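Local coordinates for protein fibrillarin-like rRNA/tRNA 2'-O-methyltransferase (Aeropyrum pernix, PDB 4DF3) that binds S-adenosylmethionine and probably uses it to methylate ribose 2'-hydroxyls of rRNA and tRNA at sites chosen by a guide RNA, at residues D79-L84 against D97-R102; R104-E109 against E146-L151. The protein carries 2 engineered substitutions. One frame throughout, in Å; residues are numbered along the deposited sequence.

Contact 1 of 2, residues D79-L84 against D97-R102. With SAM (S-adenosylmethionine), chain C.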
# COMPACT_ATOMS: atom_id res chain seq x y z
N ASP A 79 -4.04 -5.99 10.98
CA ASP A 79 -2.72 -6.32 10.51
C ASP A 79 -1.68 -5.32 11.09
O ASP A 79 -1.95 -4.14 11.23
CB ASP A 79 -2.62 -6.19 8.99
CG ASP A 79 -3.07 -7.43 8.25
OD1 ASP A 79 -3.43 -8.41 8.91
OD2 ASP A 79 -3.08 -7.39 6.98
N ARG A 80 -0.49 -5.85 11.30
CA ARG A 80 0.70 -5.07 11.52
C ARG A 80 1.47 -5.14 10.19
O ARG A 80 1.69 -6.27 9.66
CB ARG A 80 1.53 -5.77 12.59
CG ARG A 80 0.79 -5.98 13.93
CD ARG A 80 0.34 -4.72 14.53
NE ARG A 80 -0.67 -4.91 15.59
CZ ARG A 80 -0.42 -4.85 16.91
NH1 ARG A 80 0.81 -4.61 17.37
NH2 ARG A 80 -1.43 -5.03 17.76
N ILE A 81 1.87 -3.98 9.66
CA ILE A 81 2.42 -3.87 8.31
C ILE A 81 3.73 -3.09 8.36
O ILE A 81 3.81 -1.99 8.97
CB ILE A 81 1.43 -3.09 7.38
CG1 ILE A 81 0.14 -3.91 7.16
CG2 ILE A 81 2.04 -2.83 6.00
CD1 ILE A 81 -0.95 -3.08 6.53
N LEU A 82 4.76 -3.63 7.72
CA LEU A 82 5.98 -2.87 7.59
C LEU A 82 5.90 -2.22 6.20
O LEU A 82 5.86 -2.89 5.17
CB LEU A 82 7.21 -3.78 7.65
CG LEU A 82 8.57 -3.12 7.30
CD1 LEU A 82 8.80 -1.91 8.23
CD2 LEU A 82 9.70 -4.20 7.53
N TYR A 83 5.95 -0.90 6.19
CA TYR A 83 5.79 -0.13 4.94
C TYR A 83 7.10 0.60 4.61
O TYR A 83 7.48 1.55 5.35
CB TYR A 83 4.65 0.86 5.12
CG TYR A 83 4.14 1.50 3.82
CD1 TYR A 83 2.80 1.69 3.63
CD2 TYR A 83 5.03 1.99 2.85
CE1 TYR A 83 2.34 2.37 2.51
CE2 TYR A 83 4.57 2.64 1.66
CZ TYR A 83 3.23 2.84 1.54
OH TYR A 83 2.73 3.49 0.44
N LEU A 84 7.77 0.13 3.56
CA LEU A 84 9.07 0.67 3.16
C LEU A 84 8.80 1.76 2.14
O LEU A 84 8.26 1.48 1.05
CB LEU A 84 10.03 -0.39 2.62
CG LEU A 84 10.36 -1.57 3.58
CD1 LEU A 84 11.36 -2.50 2.92
CD2 LEU A 84 10.80 -1.13 4.96
N ASP A 97 -6.95 3.12 7.46
CA ASP A 97 -8.40 2.91 7.52
C ASP A 97 -8.81 1.41 7.64
O ASP A 97 -9.69 1.08 8.41
CB ASP A 97 -9.11 3.52 6.30
CG ASP A 97 -9.10 5.04 6.32
OD1 ASP A 97 -8.93 5.68 7.41
OD2 ASP A 97 -9.31 5.64 5.22
N ILE A 98 -8.23 0.56 6.78
CA ILE A 98 -8.62 -0.86 6.69
C ILE A 98 -8.24 -1.63 7.92
O ILE A 98 -9.05 -2.38 8.48
CB ILE A 98 -7.98 -1.49 5.42
CG1 ILE A 98 -8.63 -0.80 4.20
CG2 ILE A 98 -8.23 -3.00 5.30
CD1 ILE A 98 -7.80 -1.04 2.91
N ILE A 99 -7.00 -1.41 8.36
CA ILE A 99 -6.49 -2.19 9.50
C ILE A 99 -7.13 -1.83 10.81
O ILE A 99 -7.19 -2.67 11.72
CB ILE A 99 -4.93 -2.15 9.66
CG1 ILE A 99 -4.43 -0.79 10.10
CG2 ILE A 99 -4.27 -2.64 8.35
CD1 ILE A 99 -2.85 -0.65 10.03
N GLY A 100 -7.62 -0.58 10.90
CA GLY A 100 -8.38 -0.12 12.09
C GLY A 100 -7.48 0.11 13.29
O GLY A 100 -6.27 0.03 13.20
N PRO A 101 -8.09 0.43 14.46
CA PRO A 101 -7.33 0.83 15.68
C PRO A 101 -6.35 -0.19 16.27
O PRO A 101 -5.36 0.24 16.92
CB PRO A 101 -8.45 1.10 16.70
CG PRO A 101 -9.55 0.16 16.29
CD PRO A 101 -9.54 0.33 14.72
N ARG A 102 -6.61 -1.48 16.06
CA ARG A 102 -5.71 -2.54 16.53
C ARG A 102 -4.56 -2.95 15.56
O ARG A 102 -3.67 -3.71 15.90
CB ARG A 102 -6.51 -3.80 16.95
CG ARG A 102 -7.48 -3.60 18.14
CD ARG A 102 -8.07 -5.00 18.52
NE ARG A 102 -9.24 -5.32 17.69
CZ ARG A 102 -9.20 -5.87 16.46
NH1 ARG A 102 -10.35 -6.09 15.80
NH2 ARG A 102 -8.04 -6.23 15.89
N SAM C . 4.40 4.58 -1.07
CA SAM C . 4.05 6.02 -1.26
C SAM C . 2.56 6.08 -1.59
O SAM C . 2.01 5.15 -2.22
OXT SAM C . 1.90 7.05 -1.23
CB SAM C . 4.86 6.69 -2.42
CG SAM C . 6.32 6.38 -2.14
SD SAM C . 7.54 7.44 -2.96
CE SAM C . 7.36 6.57 -4.54
C5' SAM C . 9.11 6.70 -2.39
C4' SAM C . 9.58 7.23 -1.02
O4' SAM C . 10.58 6.41 -0.43
C3' SAM C . 10.17 8.63 -1.00
O3' SAM C . 9.36 9.36 -0.07
C2' SAM C . 11.65 8.48 -0.62
O2' SAM C . 12.11 9.53 0.20
C1' SAM C . 11.65 7.17 0.16
N9 SAM C . 12.88 6.35 0.01
C8 SAM C . 13.70 6.15 -1.10
N7 SAM C . 14.73 5.29 -0.72
C5 SAM C . 14.57 4.97 0.57
C6 SAM C . 15.29 4.14 1.42
N6 SAM C . 16.44 3.45 1.06
N1 SAM C . 14.73 4.07 2.69
C2 SAM C . 13.61 4.70 3.19
N3 SAM C . 12.91 5.52 2.32
C4 SAM C . 13.42 5.65 1.07

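Contact 2 of 2, residues R104-E109 against E146-L151. With SAM (S-adenosylmethionine), chain C.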
# COMPACT_ATOMS: atom_id res chain seq x y z
N ARG A 104 -1.28 -1.77 12.93
CA ARG A 104 -0.22 -0.78 12.92
C ARG A 104 0.41 -0.76 11.54
O ARG A 104 0.66 -1.80 10.91
CB ARG A 104 0.87 -1.13 13.91
CG ARG A 104 0.46 -1.12 15.33
CD ARG A 104 1.69 -1.00 16.22
NE ARG A 104 1.21 -0.71 17.55
CZ ARG A 104 1.93 -0.84 18.67
NH1 ARG A 104 3.20 -1.23 18.61
NH2 ARG A 104 1.36 -0.52 19.83
N ILE A 105 0.76 0.43 11.09
CA ILE A 105 1.71 0.53 9.97
C ILE A 105 3.01 1.13 10.46
O ILE A 105 3.02 2.30 10.98
CB ILE A 105 1.21 1.50 8.95
CG1 ILE A 105 -0.05 0.99 8.36
CG2 ILE A 105 2.24 1.67 7.80
CD1 ILE A 105 -0.72 1.96 7.66
N TYR A 106 4.09 0.38 10.31
CA TYR A 106 5.39 0.90 10.66
C TYR A 106 5.92 1.49 9.38
O TYR A 106 6.19 0.75 8.39
CB TYR A 106 6.30 -0.21 11.15
CG TYR A 106 5.85 -0.81 12.45
CD1 TYR A 106 6.28 -0.25 13.70
CD2 TYR A 106 5.13 -2.01 12.45
CE1 TYR A 106 5.90 -0.87 14.91
CE2 TYR A 106 4.74 -2.60 13.65
CZ TYR A 106 5.14 -2.01 14.87
OH TYR A 106 4.79 -2.60 16.09
N GLY A 107 6.02 2.82 9.36
CA GLY A 107 6.31 3.50 8.09
C GLY A 107 7.72 3.99 8.03
O GLY A 107 8.05 4.98 8.66
N VAL A 108 8.54 3.33 7.23
CA VAL A 108 9.96 3.71 7.05
C VAL A 108 10.12 4.69 5.91
O VAL A 108 9.71 4.45 4.80
CB VAL A 108 10.82 2.44 6.81
CG1 VAL A 108 12.35 2.79 6.57
CG2 VAL A 108 10.61 1.42 7.91
N GLU A 109 10.83 5.78 6.17
CA GLU A 109 11.01 6.87 5.21
C GLU A 109 12.32 7.53 5.61
O GLU A 109 12.50 7.82 6.83
CB GLU A 109 9.87 7.90 5.36
CG GLU A 109 10.06 9.23 4.61
CD GLU A 109 10.34 9.02 3.15
OE1 GLU A 109 9.53 8.33 2.41
OE2 GLU A 109 11.43 9.47 2.72
N GLU A 146 8.09 -4.80 15.40
CA GLU A 146 7.74 -6.17 15.76
C GLU A 146 7.52 -7.02 14.50
O GLU A 146 7.66 -6.52 13.37
CB GLU A 146 6.42 -6.15 16.59
CG GLU A 146 5.12 -5.71 15.81
CD GLU A 146 3.91 -5.60 16.73
OE1 GLU A 146 3.75 -6.43 17.67
OE2 GLU A 146 3.13 -4.65 16.56
N GLY A 147 7.19 -8.30 14.70
CA GLY A 147 6.73 -9.19 13.64
C GLY A 147 5.57 -8.54 12.87
O GLY A 147 4.60 -8.01 13.45
N VAL A 148 5.63 -8.63 11.55
CA VAL A 148 4.54 -8.05 10.78
C VAL A 148 3.79 -9.08 9.95
O VAL A 148 4.38 -10.05 9.51
CB VAL A 148 5.07 -6.94 9.86
CG1 VAL A 148 5.54 -5.73 10.77
CG2 VAL A 148 6.21 -7.43 8.96
N ASP A 149 2.53 -8.80 9.72
CA ASP A 149 1.69 -9.66 8.89
C ASP A 149 1.97 -9.46 7.41
O ASP A 149 1.72 -10.37 6.59
CB ASP A 149 0.26 -9.35 9.16
CG ASP A 149 -0.11 -9.69 10.60
OD1 ASP A 149 -0.16 -10.87 10.89
OD2 ASP A 149 -0.29 -8.78 11.41
N GLY A 150 2.46 -8.26 7.06
CA GLY A 150 2.69 -7.94 5.64
C GLY A 150 3.82 -6.89 5.52
O GLY A 150 4.14 -6.16 6.49
N LEU A 151 4.38 -6.86 4.34
CA LEU A 151 5.50 -5.94 4.01
C LEU A 151 5.10 -5.32 2.68
O LEU A 151 4.84 -5.99 1.73
CB LEU A 151 6.81 -6.71 3.92
CG LEU A 151 8.07 -5.86 3.71
CD1 LEU A 151 9.26 -6.83 3.85
CD2 LEU A 151 8.13 -5.12 2.39
N SAM C . 4.40 4.58 -1.07
CA SAM C . 4.05 6.02 -1.26
C SAM C . 2.56 6.08 -1.59
O SAM C . 2.01 5.15 -2.22
OXT SAM C . 1.90 7.05 -1.23
CB SAM C . 4.86 6.69 -2.42
CG SAM C . 6.32 6.38 -2.14
SD SAM C . 7.54 7.44 -2.96
CE SAM C . 7.36 6.57 -4.54
C5' SAM C . 9.11 6.70 -2.39
C4' SAM C . 9.58 7.23 -1.02
O4' SAM C . 10.58 6.41 -0.43
C3' SAM C . 10.17 8.63 -1.00
O3' SAM C . 9.36 9.36 -0.07
C2' SAM C . 11.65 8.48 -0.62
O2' SAM C . 12.11 9.53 0.20
C1' SAM C . 11.65 7.17 0.16
N9 SAM C . 12.88 6.35 0.01
C8 SAM C . 13.70 6.15 -1.10
N7 SAM C . 14.73 5.29 -0.72
C5 SAM C . 14.57 4.97 0.57
C6 SAM C . 15.29 4.14 1.42
N6 SAM C . 16.44 3.45 1.06
N1 SAM C . 14.73 4.07 2.69
C2 SAM C . 13.61 4.70 3.19
N3 SAM C . 12.91 5.52 2.32
C4 SAM C . 13.42 5.65 1.07

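Contact 1 of 2, residues D79-L84 against D97-R102
Ile81 and Ile99 join strand 80-84 to the C-terminal end of helix 90-99 in a largely apolar contact within a beta-alpha-beta unit of the Rossmann-like methyltransferase core. Ile99 does most of the touching: its CG2 meets CD1 of Ile81 at 3.8 Å and lies 4.0 Å from CB of Asp79. CG1 of Ile99, set between the backbone N and the carbonyl carbon (chi1 70°), carries CD1 to 3.8 Å from the carbonyl O of Asp79. The Asp79 carboxylate is held by Tyr177 and the backbone N of Lys76. Past the helix end, marked by the positive phi of Gly100, the chain turns back to the start of the strand. There the Arg80 chain, bent at chi2 (-59°), carries NE and NH2 each to 3.2 Å from Arg102 O; sharing one oxygen, both hydrogen bonds are weak (126°). The stronger partner of this guanidinium is Glu146. Two residues beyond Ile81, Tyr83 reaches the cofactor, its OH accepting a hydrogen bond from the amino N of SAM at 2.5 Å, in the plane of the ring. Tyr83 is packed by Thr91, Ala92 and Met95 of helix 90-99, Ile99 also touches Ile105 of strand 104-109, and Leu82 and Leu84 meet helix 160-171.

Contact 2 of 2, residues R104-E109 against E146-L151
Arg104 and Val148 mark the nearest approach of the two backbones, their CA atoms 8.9 Å apart, since strand 80-84 runs between strands 104-109 and 148-153. The sheet order 3-2-1-4-5-7-6, with one antiparallel strand near its edge, is that of the Rossmann-like class I methyltransferases, and the contact spans strand 80-84 near the strand starts. Side chains bridge the gap. Tyr106 donates from OH to Glu146 OE2 at 2.7 Å; the oxygen lies in the plane of the ring, at its edge, yet is met from above the carboxylate plane, 43° out of it. Glu146 CG, placed between its backbone N and carbonyl carbon (chi1 67°), lies 3.8 Å from Tyr106 CE2, and the extended chain beyond it crosses the phenol at about a right angle. The hydroxyl also accepts a fairly straight bond (159°) from Arg104 NH1 at 3.3 Å, nearly in the guanidinium plane. That NH1 and Glu146 OE2 form only a long salt bridge of 4.0 Å, without an N-H aimed at the oxygen; the stronger charge partner of Glu146 is Arg80. Further up the ring, Tyr106 CD2 packs on CG1 of Val148 at 4.1 Å. A phenylalanine in place of Tyr106 would probably leave Arg104 NH1 without this acceptor and Glu146 OE2 without one of its donors. At the far end of strand 104-109, Glu109 holds the cofactor ribose through both carboxylate oxygens, as acidic residues at this position do in class I methyltransferases. Its OE1 accepts from SAM O3' at 2.7 Å, while OE2, also bonded by the backbone N of Ala111, accepts from SAM O2' at 2.6 Å.

Contacts 1 and 2 lie with their centres about 7 Å apart and meet at strand 80-84: contact 1 packs it against helix 90-99, and contact 2 reaches across it from strand 104-109 to the loop and first residue of strand 148-153. Their polar ends merge where Arg80 NH1 meets Glu146 OE2 in a short salt bridge of 2.5 Å, tying the guanidinium that leans on Arg102 to the carboxylate gripped by Tyr106. Arg80 O and Asp149 N, 2.7 Å apart, probably add a backbone hydrogen bond, and Ile99 CD1 packs 3.5 Å from Arg104 N. Both reach S-adenosylmethionine further along the strands, residues 79-84 at its amino group and residues 104-109 at its ribose.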